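Local coordinates for protein acetyltransferase, GNAT family (Streptococcus agalactiae 2603V/R, PDB 2PC1) that probably transfers acyl groups, most likely acetyl from acetyl-CoA, to an acceptor not yet identified, as a member of the GNAT family, at residues N62-I65 with D66-N70. Residues are numbered along the deposited sequence; the frame is centred on the assembly and turned at random. Where two conformers were deposited one is given.
Sequences NDII and DDILN
D66 N donates to N62 O at 2.9 Å, the first of four i to i+4 backbone bonds that join these successive turns of helix 61-70. N62 O also lies over the face of the D66 carboxylate, 3.3 Å from CG, which sits anti to its own carbonyl carbon (chi1 -77°). One residue on, D67 N reaches D63 O at 3.0 Å. This carbonyl oxygen also accepts from a water (2.8 Å), which gives its other proton to D67 OD1 at 3.2 Å and so ties the carboxylate to the backbone one turn earlier. The D67 side chain crosses that of I64 at a slant, OD2 3.9 Å from I64 CD1; a salt bridge to R116 NE and a hydrogen bond with Y85 OH fix this OD2 end. I68 N bonds to I64 O, while their side chains meet loosely, I64 CG2 and I68 CD1 4.4 Å apart. L69 N points almost straight at I65 O (2.8 Å), and in the I65 conformer given the side chains run alongside each other, L69 CD1 against I65 CG2. The bonding is that of a regular alpha-helix, I64 and D67 buried and D66, L69 and N70 exposed, packed against helix 30-46 and strands 73-78 and 81-91 of the GNAT-fold sheet.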
ATOM      1  N   ASN A  62     -16.035  -2.445   5.442  1.00 15.41           N
ATOM      2  CA  ASN A  62     -16.612  -2.327   4.106  1.00 16.19           C
ATOM      3  C   ASN A  62     -15.589  -1.984   3.035  1.00 15.28           C
ATOM      4  O   ASN A  62     -15.684  -2.458   1.896  1.00 15.71           O
ATOM      5  CB  ASN A  62     -17.747  -1.305   4.077  1.00 17.41           C
ATOM      6  CG  ASN A  62     -18.972  -1.764   4.858  1.00 19.09           C
ATOM      7  OD1 ASN A  62     -19.223  -2.960   5.034  1.00 23.27           O
ATOM      8  ND2 ASN A  62     -19.735  -0.798   5.347  1.00 29.80           N
ATOM      9  N   ASP A  63     -14.625  -1.134   3.364  1.00 14.14           N
ATOM     10  CA  ASP A  63     -13.549  -0.844   2.425  1.00 15.47           C
ATOM     11  C   ASP A  63     -12.784  -2.117   2.063  1.00 12.63           C
ATOM     12  O   ASP A  63     -12.482  -2.368   0.898  1.00 13.10           O
ATOM     13  CB  ASP A  63     -12.567   0.176   2.979  1.00 14.88           C
ATOM     14  CG  ASP A  63     -13.189   1.547   3.174  1.00 20.79           C
ATOM     15  OD1 ASP A  63     -13.751   2.074   2.184  1.00 27.91           O
ATOM     16  OD2 ASP A  63     -13.133   2.104   4.295  1.00 18.39           O
ATOM     17  N   ILE A  64     -12.466  -2.925   3.062  1.00 12.59           N
ATOM     18  CA  ILE A  64     -11.707  -4.139   2.819  1.00 12.27           C
ATOM     19  C   ILE A  64     -12.535  -5.192   2.090  1.00 11.46           C
ATOM     20  O   ILE A  64     -12.043  -5.867   1.172  1.00 11.22           O
ATOM     21  CB  ILE A  64     -11.130  -4.679   4.128  1.00 12.20           C
ATOM     22  CG1 ILE A  64     -10.204  -3.642   4.778  1.00 12.95           C
ATOM     23  CG2 ILE A  64     -10.378  -5.977   3.890  1.00 14.05           C
ATOM     24  CD1 ILE A  64      -9.209  -3.000   3.867  1.00 15.38           C
ATOM     25  N   ILE A  65     -13.815  -5.347   2.440  1.00 14.12           N
ATOM     26  CA  ILE A  65     -14.668  -6.280   1.702  0.50 14.13           C
ATOM     27  C   ILE A  65     -14.739  -5.855   0.230  1.00 11.41           C
ATOM     28  O   ILE A  65     -14.665  -6.689  -0.656  1.00 12.53           O
ATOM     29  CB  ILE A  65     -16.082  -6.397   2.321  0.50 15.54           C
ATOM     30  CG1 ILE A  65     -16.002  -7.152   3.652  0.50 11.53           C
ATOM     31  CG2 ILE A  65     -17.045  -7.124   1.356  0.50 13.66           C
ATOM     32  CD1 ILE A  65     -17.264  -7.114   4.503  0.50 16.25           C
ATOM     33  N   ASP A  66     -14.856  -4.544  -0.003  1.00 11.92           N
ATOM     34  CA  ASP A  66     -14.861  -4.039  -1.372  1.00 11.68           C
ATOM     35  C   ASP A  66     -13.559  -4.401  -2.104  1.00 11.82           C
ATOM     36  O   ASP A  66     -13.580  -4.817  -3.252  1.00 11.69           O
ATOM     37  CB  ASP A  66     -15.153  -2.535  -1.437  1.00 12.59           C
ATOM     38  CG  ASP A  66     -16.636  -2.207  -1.234  1.00 21.42           C
ATOM     39  OD1 ASP A  66     -17.470  -3.132  -1.263  1.00 25.12           O
ATOM     40  OD2 ASP A  66     -16.963  -1.007  -1.087  1.00 29.55           O
ATOM     41  N   ASP A  67     -12.422  -4.282  -1.422  1.00 10.81           N
ATOM     42  CA  ASP A  67     -11.147  -4.706  -1.992  1.00 10.82           C
ATOM     43  C   ASP A  67     -11.133  -6.176  -2.371  1.00 11.29           C
ATOM     44  O   ASP A  67     -10.624  -6.542  -3.396  1.00 10.60           O
ATOM     45  CB  ASP A  67      -9.976  -4.445  -1.012  1.00 10.95           C
ATOM     46  CG  ASP A  67      -9.561  -3.006  -0.928  1.00 12.10           C
ATOM     47  OD1 ASP A  67      -9.946  -2.178  -1.776  1.00 13.40           O
ATOM     48  OD2 ASP A  67      -8.800  -2.695   0.020  1.00 11.54           O
ATOM     49  N   ILE A  68     -11.718  -7.026  -1.537  1.00 10.47           N
ATOM     50  CA  ILE A  68     -11.800  -8.443  -1.841  1.00 11.33           C
ATOM     51  C   ILE A  68     -12.762  -8.706  -3.007  1.00 10.63           C
ATOM     52  O   ILE A  68     -12.433  -9.479  -3.911  1.00 11.65           O
ATOM     53  CB  ILE A  68     -12.178  -9.259  -0.575  1.00 11.48           C
ATOM     54  CG1 ILE A  68     -11.069  -9.137   0.479  1.00 10.81           C
ATOM     55  CG2 ILE A  68     -12.385 -10.741  -0.937  1.00 13.88           C
ATOM     56  CD1 ILE A  68     -11.433  -9.694   1.847  1.00 12.33           C
ATOM     57  N   LEU A  69     -13.932  -8.059  -3.000  1.00 11.43           N
ATOM     58  CA  LEU A  69     -14.885  -8.196  -4.100  1.00 10.78           C
ATOM     59  C   LEU A  69     -14.287  -7.750  -5.418  1.00 12.03           C
ATOM     60  O   LEU A  69     -14.507  -8.393  -6.454  1.00 13.18           O
ATOM     61  CB  LEU A  69     -16.154  -7.385  -3.803  1.00 11.85           C
ATOM     62  CG  LEU A  69     -17.001  -7.869  -2.624  1.00 10.48           C
ATOM     63  CD1 LEU A  69     -18.155  -6.883  -2.363  1.00 12.56           C
ATOM     64  CD2 LEU A  69     -17.561  -9.225  -2.937  1.00 11.82           C
ATOM     65  N   ASN A  70     -13.548  -6.640  -5.380  1.00 11.90           N
ATOM     66  CA  ASN A  70     -12.952  -6.055  -6.594  1.00 11.45           C
ATOM     67  C   ASN A  70     -11.669  -6.761  -7.043  1.00 13.31           C
ATOM     68  O   ASN A  70     -11.138  -6.436  -8.109  1.00 13.83           O
ATOM     69  CB  ASN A  70     -12.672  -4.554  -6.407  1.00 12.87           C
ATOM     70  CG  ASN A  70     -13.946  -3.713  -6.293  1.00 18.77           C
ATOM     71  OD1 ASN A  70     -14.945  -3.990  -6.957  1.00 20.06           O
ATOM     72  ND2 ASN A  70     -13.901  -2.661  -5.481  1.00 19.02           N
TER
HETATM   73  O   HOH W   1     -12.293  -0.237  -0.837  1.00 31.24           O